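Local atomic coordinates of UDP-N-acetylglucosamine pyrophosphorylase (Entamoeba histolytica, PDB entry 3OC9), a protein that probably catalyses the transfer of uridylyl from UTP to N-acetyl-alpha-D-glucosamine 1-phosphate, yielding UDP-N-acetyl-alpha-D-glucosamine and diphosphate. Residues A[74-79]-A[92-97]; A[193-198]-A[383-388]; A[224-229]-A[233-238]; A[256-261]-A[322-327]. All coordinates share one frame; numbering follows the deposited sequence.

The four contacts form a chain of touches, 1 to 2 to 4 to 3. Interactions 1 and 2 have centres about 11 Å apart and meet through the salt bridge of Arg78 NH2 with Glu388 OE2 (3.0 Å), which ties helix 68-87 to the loop 383-388. Interactions 3 and 4, about 10 Å between centres, are joined by backbone: Gly224 O lies 2.9 Å from His260 N, a probable hydrogen bond between hairpin and strand. Met198 CA against Phe325 CE2 (3.9 Å) connects interaction 2 to interaction 4. Interactions 1 and 4 both reach the large mixed sheet, while interactions 1 and 3 lie on opposite sides of the chain's centre, with about 32 Å between their own centres.

Interaction 1. Residues A[74-79]-A[92-97]; sequences ERLLRL and VMIHWF
Leu76 and Leu79 of helix 68-87 pack on Ile94 and Trp96 in a buried, wholly apolar helix-on-sheet contact, made where the chain enters strand 95-100. Leu76 does most of the work and forks between two partners. Its CD2 branch goes to the isoleucine, meeting Ile94 CG2 at 4.1 Å as the two side chains pass at a slant. The CD1 branch turns to the indole, 3.9 Å from Trp96 CE3 on the six-membered ring; here leucine and tryptophan cross at about a right angle. Trp96 holds its ring trans to its own backbone nitrogen (chi1 -178°), which takes the indole out from the strand to meet that methyl. One turn further along the helix, Leu79 lends only its CB, 4.0 Å from Ile94 CD1, so the isoleucine's longer branch lies against both leucines. The polar end of the indole is served elsewhere, NE1 bonding to Thr40 OG1 of strand 36-41. That strand and 95-100 run parallel in the central sheet, with the helix between them in sequence, as in a beta-alpha-beta crossover. Among these four side chains carbon alone meets carbon, so burial and shape hold them; just beyond, Gln80 OE1 of the same helix adds a directional bond to Ile94 N.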
loop_
_atom_site.group_PDB
_atom_site.type_symbol
_atom_site.label_atom_id
_atom_site.label_comp_id
_atom_site.label_asym_id
_atom_site.label_seq_id
_atom_site.Cartn_x
_atom_site.Cartn_y
_atom_site.Cartn_z
ATOM N N GLU A 74 -7.802 -12.651 -2.026
ATOM C CA GLU A 74 -7.759 -13.814 -1.112
ATOM C C GLU A 74 -7.567 -13.410 0.369
ATOM O O GLU A 74 -8.191 -13.999 1.278
ATOM C CB GLU A 74 -6.699 -14.831 -1.587
ATOM C CG GLU A 74 -7.117 -15.580 -2.893
ATOM C CD GLU A 74 -6.096 -16.614 -3.391
ATOM O OE1 GLU A 74 -4.951 -16.645 -2.893
ATOM O OE2 GLU A 74 -6.444 -17.377 -4.326
ATOM N N ARG A 75 -6.738 -12.390 0.612
ATOM C CA ARG A 75 -6.591 -11.846 1.965
ATOM C C ARG A 75 -7.911 -11.230 2.496
ATOM O O ARG A 75 -8.261 -11.443 3.660
ATOM C CB ARG A 75 -5.394 -10.867 2.030
ATOM C CG ARG A 75 -5.121 -10.278 3.429
ATOM C CD ARG A 75 -3.619 -10.023 3.665
ATOM N NE ARG A 75 -2.930 -11.243 4.040
ATOM C CZ ARG A 75 -1.609 -11.399 4.115
ATOM N NH1 ARG A 75 -1.136 -12.581 4.467
ATOM N NH2 ARG A 75 -0.752 -10.404 3.837
ATOM N N LEU A 76 -8.649 -10.482 1.661
ATOM C CA LEU A 76 -9.964 -9.962 2.073
ATOM C C LEU A 76 -10.961 -11.100 2.411
ATOM O O LEU A 76 -11.695 -11.015 3.411
ATOM C CB LEU A 76 -10.556 -9.002 1.011
ATOM C CG LEU A 76 -9.811 -7.681 0.738
ATOM C CD1 LEU A 76 -10.554 -6.854 -0.349
ATOM C CD2 LEU A 76 -9.660 -6.838 2.024
ATOM N N LEU A 77 -10.983 -12.159 1.592
ATOM C CA LEU A 77 -11.815 -13.346 1.895
ATOM C C LEU A 77 -11.490 -13.982 3.271
ATOM O O LEU A 77 -12.406 -14.344 4.034
ATOM C CB LEU A 77 -11.750 -14.383 0.758
ATOM C CG LEU A 77 -12.502 -14.022 -0.544
ATOM C CD1 LEU A 77 -12.092 -14.975 -1.654
ATOM C CD2 LEU A 77 -14.039 -14.025 -0.389
ATOM N N ARG A 78 -10.203 -14.063 3.612
ATOM C CA ARG A 78 -9.767 -14.658 4.911
ATOM C C ARG A 78 -10.112 -13.772 6.120
ATOM O O ARG A 78 -10.539 -14.280 7.171
ATOM C CB ARG A 78 -8.268 -14.997 4.875
ATOM C CG ARG A 78 -7.678 -15.571 6.185
ATOM C CD ARG A 78 -8.386 -16.884 6.601
ATOM N NE ARG A 78 -7.712 -17.533 7.734
ATOM C CZ ARG A 78 -8.224 -18.559 8.420
ATOM N NH1 ARG A 78 -9.428 -19.048 8.105
ATOM N NH2 ARG A 78 -7.533 -19.096 9.419
ATOM N N LEU A 79 -9.907 -12.454 5.975
ATOM C CA LEU A 79 -10.299 -11.477 6.986
ATOM C C LEU A 79 -11.813 -11.495 7.251
ATOM O O LEU A 79 -12.244 -11.464 8.417
ATOM C CB LEU A 79 -9.822 -10.054 6.586
ATOM C CG LEU A 79 -8.300 -9.842 6.701
ATOM C CD1 LEU A 79 -7.876 -8.563 5.943
ATOM C CD2 LEU A 79 -7.889 -9.749 8.196
ATOM N N VAL A 92 -20.458 -11.102 6.245
ATOM C CA VAL A 92 -19.516 -10.018 6.578
ATOM C C VAL A 92 -18.867 -9.514 5.275
ATOM O O VAL A 92 -18.359 -10.324 4.486
ATOM C CB VAL A 92 -18.455 -10.512 7.604
ATOM C CG1 VAL A 92 -17.280 -9.508 7.753
ATOM C CG2 VAL A 92 -19.103 -10.773 8.970
ATOM N N MET A 93 -18.885 -8.192 5.056
ATOM C CA MET A 93 -18.384 -7.599 3.788
ATOM C C MET A 93 -17.377 -6.457 4.008
ATOM O O MET A 93 -17.668 -5.527 4.760
ATOM C CB MET A 93 -19.571 -7.123 2.907
ATOM C CG MET A 93 -19.186 -6.612 1.497
ATOM S SD MET A 93 -20.571 -6.392 0.324
ATOM C CE MET A 93 -20.934 -8.082 -0.090
ATOM N N ILE A 94 -16.213 -6.543 3.353
ATOM C CA ILE A 94 -15.250 -5.410 3.258
ATOM C C ILE A 94 -15.282 -4.772 1.847
ATOM O O ILE A 94 -14.832 -5.388 0.891
ATOM C CB ILE A 94 -13.771 -5.859 3.593
ATOM C CG1 ILE A 94 -13.677 -6.487 4.989
ATOM C CG2 ILE A 94 -12.782 -4.642 3.465
ATOM C CD1 ILE A 94 -12.301 -7.224 5.243
ATOM N N HIS A 95 -15.804 -3.547 1.716
ATOM C CA HIS A 95 -15.821 -2.838 0.415
ATOM C C HIS A 95 -14.384 -2.378 0.012
ATOM O O HIS A 95 -13.601 -1.985 0.887
ATOM C CB HIS A 95 -16.832 -1.658 0.457
ATOM C CG HIS A 95 -18.277 -2.092 0.397
ATOM N ND1 HIS A 95 -18.923 -2.363 -0.793
ATOM C CD2 HIS A 95 -19.178 -2.350 1.379
ATOM C CE1 HIS A 95 -20.165 -2.750 -0.544
ATOM N NE2 HIS A 95 -20.344 -2.765 0.767
ATOM N N TRP A 96 -14.058 -2.448 -1.291
ATOM C CA TRP A 96 -12.711 -2.164 -1.849
ATOM C C TRP A 96 -12.824 -1.098 -2.951
ATOM O O TRP A 96 -13.494 -1.331 -3.973
ATOM C CB TRP A 96 -12.091 -3.471 -2.413
ATOM C CG TRP A 96 -10.672 -3.399 -3.009
ATOM C CD1 TRP A 96 -9.786 -2.328 -2.970
ATOM C CD2 TRP A 96 -9.989 -4.451 -3.711
ATOM N NE1 TRP A 96 -8.603 -2.674 -3.617
ATOM C CE2 TRP A 96 -8.703 -3.961 -4.076
ATOM C CE3 TRP A 96 -10.341 -5.765 -4.065
ATOM C CZ2 TRP A 96 -7.765 -4.742 -4.781
ATOM C CZ3 TRP A 96 -9.399 -6.556 -4.771
ATOM C CH2 TRP A 96 -8.120 -6.035 -5.110
ATOM N N PHE A 97 -12.184 0.061 -2.730
ATOM C CA PHE A 97 -12.223 1.200 -3.677
ATOM C C PHE A 97 -10.857 1.260 -4.403
ATOM O O PHE A 97 -9.807 1.393 -3.750
ATOM C CB PHE A 97 -12.560 2.509 -2.907
ATOM C CG PHE A 97 -13.846 2.411 -2.098
ATOM C CD1 PHE A 97 -15.100 2.541 -2.729
ATOM C CD2 PHE A 97 -13.812 2.166 -0.726
ATOM C CE1 PHE A 97 -16.299 2.406 -1.999
ATOM C CE2 PHE A 97 -15.006 2.042 0.026
ATOM C CZ PHE A 97 -16.258 2.165 -0.622
#

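Interaction 2. Residues A[193-198]-A[383-388]; sequences DVDPNM and KSFEEE
With chi1 at 173°, Phe385 swings its ring out from the loop toward Asp195 and Pro196, while Glu386 (chi1 -64°, extended beyond CG) sends its carboxylate to Asn197. Both touch the CZ end of the ring. Pro196 CD sits 3.7 Å from Phe385 CZ, and Asp195 OD1 comes up to the ring edge, in its plane, 3.8 Å from the same CZ. Asn197 is gripped from both segments: ND2 gives a hydrogen bond to Asp195 OD1 (3.0 Å), on its syn lone pair, and a weak, bent one to Glu386 OE2 (3.1 Å), with amide and carboxylate nearly coplanar. A water bonds to Glu386 OE1 and more weakly to Asn197 OD1. The amide, with one N-H for each carboxylate, probably eases their closeness, and each has a lysine too, Lys212 for Asp195 and Lys192 for Glu386. Behind them, Glu388 fixes the loop by taking Phe385 N on OE2 in an almost straight bond (2.9 Å) and Glu386 N on OE1. Asp195 OD1 also accepts from Asn197 N (3.2 Å), met from above the carboxylate plane. This is the N-cap of helix 196-204, entered through an inverse gamma turn centred on Val194, with the loop 383-388 closing over its first turn.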
loop_
_atom_site.group_PDB
_atom_site.type_symbol
_atom_site.label_atom_id
_atom_site.label_comp_id
_atom_site.label_asym_id
_atom_site.label_seq_id
_atom_site.Cartn_x
_atom_site.Cartn_y
_atom_site.Cartn_z
ATOM N N ASP A 193 -3.290 -5.478 4.478
ATOM C CA ASP A 193 -4.599 -4.945 4.024
ATOM C C ASP A 193 -5.390 -4.377 5.214
ATOM O O ASP A 193 -4.817 -3.561 5.953
ATOM C CB ASP A 193 -5.360 -5.981 3.145
ATOM C CG ASP A 193 -4.595 -6.318 1.840
ATOM O OD1 ASP A 193 -4.015 -5.395 1.230
ATOM O OD2 ASP A 193 -4.562 -7.492 1.404
ATOM N N VAL A 194 -6.649 -4.786 5.435
ATOM C CA VAL A 194 -7.448 -4.254 6.577
ATOM C C VAL A 194 -7.061 -4.993 7.893
ATOM O O VAL A 194 -7.782 -5.879 8.380
ATOM C CB VAL A 194 -9.005 -4.250 6.271
ATOM C CG1 VAL A 194 -9.824 -3.591 7.418
ATOM C CG2 VAL A 194 -9.307 -3.533 4.950
ATOM N N ASP A 195 -5.903 -4.611 8.453
ATOM C CA ASP A 195 -5.248 -5.320 9.582
ATOM C C ASP A 195 -6.073 -5.132 10.873
ATOM O O ASP A 195 -6.163 -4.006 11.365
ATOM C CB ASP A 195 -3.809 -4.744 9.751
ATOM C CG ASP A 195 -3.023 -5.364 10.924
ATOM O OD1 ASP A 195 -3.502 -6.349 11.515
ATOM O OD2 ASP A 195 -1.918 -4.844 11.271
ATOM N N PRO A 196 -6.670 -6.219 11.438
ATOM C CA PRO A 196 -7.493 -6.024 12.661
ATOM C C PRO A 196 -6.722 -5.372 13.832
ATOM O O PRO A 196 -7.337 -4.619 14.622
ATOM C CB PRO A 196 -7.962 -7.453 13.036
ATOM C CG PRO A 196 -7.622 -8.319 11.884
ATOM C CD PRO A 196 -6.657 -7.613 10.965
ATOM N N ASN A 197 -5.418 -5.680 13.957
ATOM C CA ASN A 197 -4.549 -5.051 15.000
ATOM C C ASN A 197 -4.560 -3.519 14.894
ATOM O O ASN A 197 -4.680 -2.793 15.917
ATOM C CB ASN A 197 -3.084 -5.565 14.902
ATOM C CG ASN A 197 -2.962 -7.080 15.094
ATOM O OD1 ASN A 197 -3.089 -7.585 16.215
ATOM N ND2 ASN A 197 -2.693 -7.808 13.996
ATOM N N MET A 198 -4.456 -3.030 13.658
ATOM C CA MET A 198 -4.392 -1.570 13.379
ATOM C C MET A 198 -5.775 -0.878 13.534
ATOM O O MET A 198 -5.871 0.241 14.081
ATOM C CB MET A 198 -3.773 -1.381 11.963
ATOM C CG MET A 198 -3.654 0.055 11.450
ATOM S SD MET A 198 -3.143 0.022 9.694
ATOM C CE MET A 198 -2.545 1.700 9.562
ATOM N N LYS A 383 -5.841 -19.254 3.157
ATOM C CA LYS A 383 -5.770 -20.242 4.263
ATOM C C LYS A 383 -5.340 -19.756 5.673
ATOM O O LYS A 383 -5.761 -20.341 6.680
ATOM C CB LYS A 383 -4.877 -21.422 3.853
ATOM C CG LYS A 383 -5.328 -22.155 2.585
ATOM C CD LYS A 383 -6.591 -22.981 2.800
ATOM C CE LYS A 383 -6.300 -24.296 3.519
ATOM N NZ LYS A 383 -7.543 -25.113 3.647
ATOM N N SER A 384 -4.493 -18.724 5.750
ATOM C CA SER A 384 -3.991 -18.207 7.039
ATOM C C SER A 384 -3.634 -16.710 6.870
ATOM O O SER A 384 -3.082 -16.319 5.842
ATOM C CB SER A 384 -2.772 -19.032 7.538
ATOM O OG SER A 384 -2.487 -18.828 8.925
ATOM N N PHE A 385 -3.982 -15.896 7.870
ATOM C CA PHE A 385 -3.640 -14.461 7.904
ATOM C C PHE A 385 -2.270 -14.251 8.579
ATOM O O PHE A 385 -1.338 -13.701 7.961
ATOM C CB PHE A 385 -4.778 -13.679 8.598
ATOM C CG PHE A 385 -4.478 -12.200 8.860
ATOM C CD1 PHE A 385 -4.295 -11.307 7.803
ATOM C CD2 PHE A 385 -4.386 -11.716 10.166
ATOM C CE1 PHE A 385 -4.025 -9.931 8.048
ATOM C CE2 PHE A 385 -4.118 -10.346 10.418
ATOM C CZ PHE A 385 -3.926 -9.462 9.349
ATOM N N GLU A 386 -2.165 -14.656 9.846
ATOM C CA GLU A 386 -0.879 -14.752 10.560
ATOM C C GLU A 386 -0.630 -16.274 10.710
ATOM O O GLU A 386 -0.600 -16.971 9.679
ATOM C CB GLU A 386 -0.900 -13.960 11.885
ATOM C CG GLU A 386 -1.081 -12.418 11.640
ATOM C CD GLU A 386 -1.607 -11.596 12.823
ATOM O OE1 GLU A 386 -2.262 -12.146 13.743
ATOM O OE2 GLU A 386 -1.379 -10.355 12.814
ATOM N N GLU A 387 -0.503 -16.795 11.933
ATOM C CA GLU A 387 -0.319 -18.270 12.127
ATOM C C GLU A 387 -1.597 -19.055 12.503
ATOM O O GLU A 387 -1.562 -20.304 12.691
ATOM C CB GLU A 387 0.833 -18.543 13.133
ATOM C CG GLU A 387 0.476 -18.479 14.631
ATOM C CD GLU A 387 0.375 -17.064 15.218
ATOM O OE1 GLU A 387 0.234 -16.063 14.468
ATOM O OE2 GLU A 387 0.444 -16.957 16.464
ATOM N N GLU A 388 -2.724 -18.353 12.591
ATOM C CA GLU A 388 -3.956 -18.935 13.173
ATOM C C GLU A 388 -4.612 -20.070 12.364
ATOM O O GLU A 388 -5.401 -20.859 12.923
ATOM C CB GLU A 388 -4.975 -17.827 13.541
ATOM C CG GLU A 388 -5.911 -17.350 12.405
ATOM C CD GLU A 388 -5.172 -16.690 11.235
ATOM O OE1 GLU A 388 -4.206 -15.928 11.483
ATOM O OE2 GLU A 388 -5.559 -16.953 10.071
HETATM O O HOH W 1 -2.310 -10.811 16.161
#

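Interaction 3. Residues A[224-229]-A[233-238]; sequences GVLVKE and IKVVEY
Val225 pairs with Val236, and Val227 with Lys234, each as an antiparallel hydrogen-bonded pair joined by two backbone bonds. The four are evenly made: Val236 N to Val225 O and Val227 N to Lys234 O are both 3.0 Å, and the other two are only slightly longer. Between and beyond them, Leu226 faces Val235 and Lys228 faces Ile233 as non-hydrogen-bonded pairs, where Leu226 CA also offers its hydrogen to Lys234 O at 3.4 Å.

On the face carrying Leu226 and Val235, the CD2 branch of leucine lies 3.8 Å from Val235 CG2, the side chains passing at a slant. On the other face Val227 CG1 meets Val236 CG2 at 3.9 Å, the pair crossing at about a right angle. Val236 is turned with CG1 trans to its nitrogen (chi1 173°), leaving CG2 to reach both methyls of Val227.

At the open end of the hairpin, Gly224 brings its CA to 3.3 Å from Val236 O. Near the turn, the extended side chain of Lys234 reaches across to the partner strand, and NZ forms a salt bridge with Glu229 OE1 (3.0 Å), dropping in from well above the carboxylate plane.

Further out, Leu226 shares a backbone bond with Cys258 of strand 258-261 and Lys228 one with Gln8 of the N-terminal segment, so strand 225-229 is also bonded along the edge turned away from 233-236. The hairpin thus sets its register by directional backbone bonds, while valine and leucine pack its two faces and a surface ion pair closes its turn end.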
loop_
_atom_site.group_PDB
_atom_site.type_symbol
_atom_site.label_atom_id
_atom_site.label_comp_id
_atom_site.label_asym_id
_atom_site.label_seq_id
_atom_site.Cartn_x
_atom_site.Cartn_y
_atom_site.Cartn_z
ATOM N N GLY A 224 11.567 8.441 3.242
ATOM C CA GLY A 224 11.201 9.721 3.900
ATOM C C GLY A 224 10.934 9.536 5.399
ATOM O O GLY A 224 10.556 8.429 5.829
ATOM N N VAL A 225 11.108 10.602 6.198
ATOM C CA VAL A 225 10.996 10.504 7.668
ATOM C C VAL A 225 10.018 11.522 8.289
ATOM O O VAL A 225 9.865 12.632 7.767
ATOM C CB VAL A 225 12.382 10.612 8.429
ATOM C CG1 VAL A 225 13.392 9.536 7.951
ATOM C CG2 VAL A 225 12.986 12.006 8.306
ATOM N N LEU A 226 9.381 11.161 9.412
ATOM C CA LEU A 226 8.416 12.083 10.082
ATOM C C LEU A 226 9.116 13.136 10.951
ATOM O O LEU A 226 10.128 12.837 11.622
ATOM C CB LEU A 226 7.422 11.308 10.972
ATOM C CG LEU A 226 6.638 10.167 10.305
ATOM C CD1 LEU A 226 5.678 9.543 11.311
ATOM C CD2 LEU A 226 5.845 10.637 9.057
ATOM N N VAL A 227 8.549 14.344 10.951
ATOM C CA VAL A 227 9.005 15.451 11.802
ATOM C C VAL A 227 7.771 16.123 12.438
ATOM O O VAL A 227 6.654 15.916 11.974
ATOM C CB VAL A 227 9.843 16.521 11.002
ATOM C CG1 VAL A 227 11.085 15.896 10.294
ATOM C CG2 VAL A 227 8.966 17.273 9.999
ATOM N N LYS A 228 7.983 16.917 13.492
ATOM C CA LYS A 228 6.906 17.701 14.121
ATOM C C LYS A 228 7.220 19.201 13.991
ATOM O O LYS A 228 8.352 19.618 14.259
ATOM C CB LYS A 228 6.748 17.299 15.600
ATOM C CG LYS A 228 5.486 17.847 16.274
ATOM C CD LYS A 228 5.430 17.515 17.771
ATOM C CE LYS A 228 4.879 16.122 18.031
ATOM N NZ LYS A 228 4.653 15.899 19.505
ATOM N N GLU A 229 6.229 19.989 13.563
ATOM C CA GLU A 229 6.349 21.457 13.436
ATOM C C GLU A 229 5.095 22.136 14.007
ATOM O O GLU A 229 3.983 21.901 13.521
ATOM C CB GLU A 229 6.531 21.843 11.963
ATOM C CG GLU A 229 6.816 23.332 11.705
ATOM C CD GLU A 229 7.256 23.645 10.268
ATOM O OE1 GLU A 229 7.245 22.753 9.393
ATOM O OE2 GLU A 229 7.632 24.807 10.004
ATOM N N ILE A 233 2.192 16.957 12.419
ATOM C CA ILE A 233 3.092 15.966 11.770
ATOM C C ILE A 233 3.248 16.192 10.258
ATOM O O ILE A 233 2.256 16.459 9.577
ATOM C CB ILE A 233 2.579 14.496 12.021
ATOM C CG1 ILE A 233 2.489 14.186 13.519
ATOM C CG2 ILE A 233 3.432 13.453 11.257
ATOM C CD1 ILE A 233 3.853 14.188 14.261
ATOM N N LYS A 234 4.494 16.093 9.754
ATOM C CA LYS A 234 4.851 16.231 8.332
ATOM C C LYS A 234 5.860 15.159 7.886
ATOM O O LYS A 234 6.579 14.590 8.724
ATOM C CB LYS A 234 5.445 17.639 8.022
ATOM C CG LYS A 234 4.453 18.820 8.145
ATOM C CD LYS A 234 5.146 20.218 8.006
ATOM C CE LYS A 234 4.172 21.361 8.392
ATOM N NZ LYS A 234 4.624 22.746 7.921
ATOM N N VAL A 235 5.892 14.872 6.573
ATOM C CA VAL A 235 6.973 14.051 5.958
ATOM C C VAL A 235 8.043 14.930 5.309
ATOM O O VAL A 235 7.704 15.880 4.553
ATOM C CB VAL A 235 6.415 13.045 4.884
ATOM C CG1 VAL A 235 7.541 12.340 4.122
ATOM C CG2 VAL A 235 5.474 12.011 5.534
ATOM N N VAL A 236 9.317 14.629 5.601
ATOM C CA VAL A 236 10.461 15.177 4.833
ATOM C C VAL A 236 11.009 14.074 3.901
ATOM O O VAL A 236 11.445 13.027 4.371
ATOM C CB VAL A 236 11.567 15.749 5.780
ATOM C CG1 VAL A 236 12.846 16.159 5.000
ATOM C CG2 VAL A 236 11.034 16.956 6.583
ATOM N N GLU A 237 10.964 14.303 2.584
ATOM C CA GLU A 237 11.451 13.308 1.593
ATOM C C GLU A 237 12.975 13.146 1.646
ATOM O O GLU A 237 13.694 14.068 2.075
ATOM C CB GLU A 237 11.015 13.674 0.165
ATOM C CG GLU A 237 9.492 13.797 -0.037
ATOM C CD GLU A 237 9.114 14.053 -1.496
ATOM O OE1 GLU A 237 8.805 15.216 -1.845
ATOM O OE2 GLU A 237 9.143 13.099 -2.297
ATOM N N TYR A 238 13.470 11.988 1.195
ATOM C CA TYR A 238 14.887 11.644 1.337
ATOM C C TYR A 238 15.792 12.699 0.700
ATOM O O TYR A 238 16.857 13.034 1.243
ATOM C CB TYR A 238 15.173 10.257 0.729
ATOM C CG TYR A 238 16.644 9.920 0.690
ATOM C CD1 TYR A 238 17.295 9.434 1.823
ATOM C CD2 TYR A 238 17.394 10.110 -0.474
ATOM C CE1 TYR A 238 18.660 9.138 1.799
ATOM C CE2 TYR A 238 18.749 9.820 -0.510
ATOM C CZ TYR A 238 19.377 9.328 0.625
ATOM O OH TYR A 238 20.723 9.036 0.590
#

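Interaction 4. Residues A[256-261]-A[322-327]; sequences YNCGHI and VSIFEI
Two apolar touches make up the whole of this contact, and the firmer of them is Ile261 with Ile327. These side chains reach toward each other tip to tip, CD1 to CD1 at 4.1 Å. In both, CG1 occupies the crowded position between backbone nitrogen and carbonyl carbon (chi1 44° in Ile261, 60° in Ile327), a choice that brings the terminal methyls together although the backbones stay far apart, their CA atoms 9.8 Å from one another. The second touch is looser: Cys258 SG lies 4.3 Å from Ile324 CG2. It is also less certain, since Ile324 is modelled in two conformers. No polar group links the two segments. Instead each takes its backbone bonds elsewhere, Gly259 with Val214 and Ser323 with Ile209, both of strand 209-215, and Thr13 and Thr14 of the N-terminal segment serve Ile324 N and Glu326 N through their hydroxyls. Ile261 rests on Val214 as well, while the side chain of Cys258 touches Ile12. Strands 258-261 and 322-326 are thus not partners of each other but share strand 209-215, antiparallel to the first and parallel to the second. Their touching parts diverge by 63°, an arrangement that belongs to the large mixed sheet at the heart of this GT-A-type nucleotidyltransferase fold.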
loop_
_atom_site.group_PDB
_atom_site.type_symbol
_atom_site.label_atom_id
_atom_site.label_comp_id
_atom_site.label_asym_id
_atom_site.label_seq_id
_atom_site.Cartn_x
_atom_site.Cartn_y
_atom_site.Cartn_z
ATOM N N TYR A 256 15.671 11.160 14.376
ATOM C CA TYR A 256 14.535 11.115 13.431
ATOM C C TYR A 256 14.504 9.744 12.726
ATOM O O TYR A 256 15.042 9.571 11.618
ATOM C CB TYR A 256 14.631 12.272 12.428
ATOM C CG TYR A 256 14.486 13.648 13.080
ATOM C CD1 TYR A 256 13.231 14.268 13.173
ATOM C CD2 TYR A 256 15.599 14.324 13.603
ATOM C CE1 TYR A 256 13.087 15.535 13.795
ATOM C CE2 TYR A 256 15.464 15.587 14.221
ATOM C CZ TYR A 256 14.208 16.183 14.302
ATOM O OH TYR A 256 14.080 17.427 14.912
ATOM N N ASN A 257 13.867 8.776 13.387
ATOM C CA ASN A 257 13.920 7.356 12.984
ATOM C C ASN A 257 12.611 6.775 12.413
ATOM O O ASN A 257 12.528 5.567 12.149
ATOM C CB ASN A 257 14.443 6.473 14.149
ATOM C CG ASN A 257 13.487 6.421 15.349
ATOM O OD1 ASN A 257 12.523 7.198 15.458
ATOM N ND2 ASN A 257 13.748 5.476 16.259
ATOM N N CYS A 258 11.601 7.623 12.207
ATOM C CA CYS A 258 10.275 7.138 11.747
ATOM C C CYS A 258 10.171 7.094 10.207
ATOM O O CYS A 258 9.762 8.081 9.569
ATOM C CB CYS A 258 9.145 8.013 12.362
ATOM S SG CYS A 258 8.930 7.835 14.188
ATOM N N GLY A 259 10.543 5.956 9.607
ATOM C CA GLY A 259 10.477 5.783 8.138
ATOM C C GLY A 259 9.056 5.570 7.607
ATOM O O GLY A 259 8.434 4.547 7.900
ATOM N N HIS A 260 8.563 6.501 6.773
ATOM C CA HIS A 260 7.168 6.418 6.237
ATOM C C HIS A 260 7.064 5.394 5.100
ATOM O O HIS A 260 7.748 5.534 4.080
ATOM C CB HIS A 260 6.705 7.819 5.733
ATOM C CG HIS A 260 5.398 7.805 4.984
ATOM N ND1 HIS A 260 5.301 8.145 3.648
ATOM C CD2 HIS A 260 4.138 7.498 5.389
ATOM C CE1 HIS A 260 4.037 8.027 3.259
ATOM N NE2 HIS A 260 3.307 7.645 4.299
ATOM N N ILE A 261 6.234 4.360 5.260
ATOM C CA ILE A 261 6.199 3.275 4.241
ATOM C C ILE A 261 4.853 3.117 3.492
ATOM O O ILE A 261 4.621 2.101 2.813
ATOM C CB ILE A 261 6.700 1.885 4.775
ATOM C CG1 ILE A 261 6.137 1.598 6.146
ATOM C CG2 ILE A 261 8.269 1.761 4.722
ATOM C CD1 ILE A 261 4.697 1.180 6.107
ATOM N N VAL A 322 -3.097 12.035 15.849
ATOM C CA VAL A 322 -2.317 11.103 14.984
ATOM C C VAL A 322 -1.578 10.072 15.852
ATOM O O VAL A 322 -0.907 10.455 16.836
ATOM C CB VAL A 322 -1.253 11.878 14.133
ATOM C CG1 VAL A 322 -0.358 10.907 13.303
ATOM C CG2 VAL A 322 -1.909 12.942 13.224
ATOM N N SER A 323 -1.717 8.782 15.534
ATOM C CA SER A 323 -0.929 7.738 16.206
ATOM C C SER A 323 0.132 7.130 15.246
ATOM O O SER A 323 -0.089 7.094 14.012
ATOM C CB SER A 323 -1.868 6.669 16.817
ATOM O OG SER A 323 -2.689 6.031 15.841
ATOM N N ILE A 324 1.269 6.681 15.812
ATOM C CA ILE A 324 2.406 6.119 15.048
ATOM C C ILE A 324 2.620 4.642 15.457
ATOM O O ILE A 324 2.887 4.343 16.632
ATOM C CB ILE A 324 3.725 6.954 15.288
ATOM C CG1 ILE A 324 3.484 8.465 15.105
ATOM C CG2 ILE A 324 4.898 6.468 14.388
ATOM C CD1 ILE A 324 2.868 8.864 13.743
ATOM N N PHE A 325 2.496 3.732 14.484
ATOM C CA PHE A 325 2.456 2.241 14.691
ATOM C C PHE A 325 3.706 1.581 14.070
ATOM O O PHE A 325 3.843 1.531 12.827
ATOM C CB PHE A 325 1.137 1.741 14.020
ATOM C CG PHE A 325 0.747 0.266 14.273
ATOM C CD1 PHE A 325 1.510 -0.788 13.775
ATOM C CD2 PHE A 325 -0.463 -0.034 14.918
ATOM C CE1 PHE A 325 1.101 -2.139 13.948
ATOM C CE2 PHE A 325 -0.886 -1.371 15.102
ATOM C CZ PHE A 325 -0.089 -2.424 14.614
ATOM N N GLU A 326 4.619 1.052 14.897
ATOM C CA GLU A 326 5.830 0.374 14.345
ATOM C C GLU A 326 5.553 -1.037 13.780
ATOM O O GLU A 326 4.938 -1.869 14.473
ATOM C CB GLU A 326 6.950 0.263 15.430
ATOM C CG GLU A 326 8.280 -0.363 14.872
ATOM C CD GLU A 326 9.349 -0.701 15.939
ATOM O OE1 GLU A 326 9.111 -0.508 17.159
ATOM O OE2 GLU A 326 10.444 -1.167 15.539
ATOM N N ILE A 327 6.020 -1.316 12.549
ATOM C CA ILE A 327 6.007 -2.692 11.985
ATOM C C ILE A 327 7.428 -3.265 11.812
ATOM O O ILE A 327 8.392 -2.508 11.700
ATOM C CB ILE A 327 5.236 -2.772 10.621
ATOM C CG1 ILE A 327 5.902 -1.856 9.571
ATOM C CG2 ILE A 327 3.756 -2.375 10.862
ATOM C CD1 ILE A 327 5.622 -2.245 8.089
#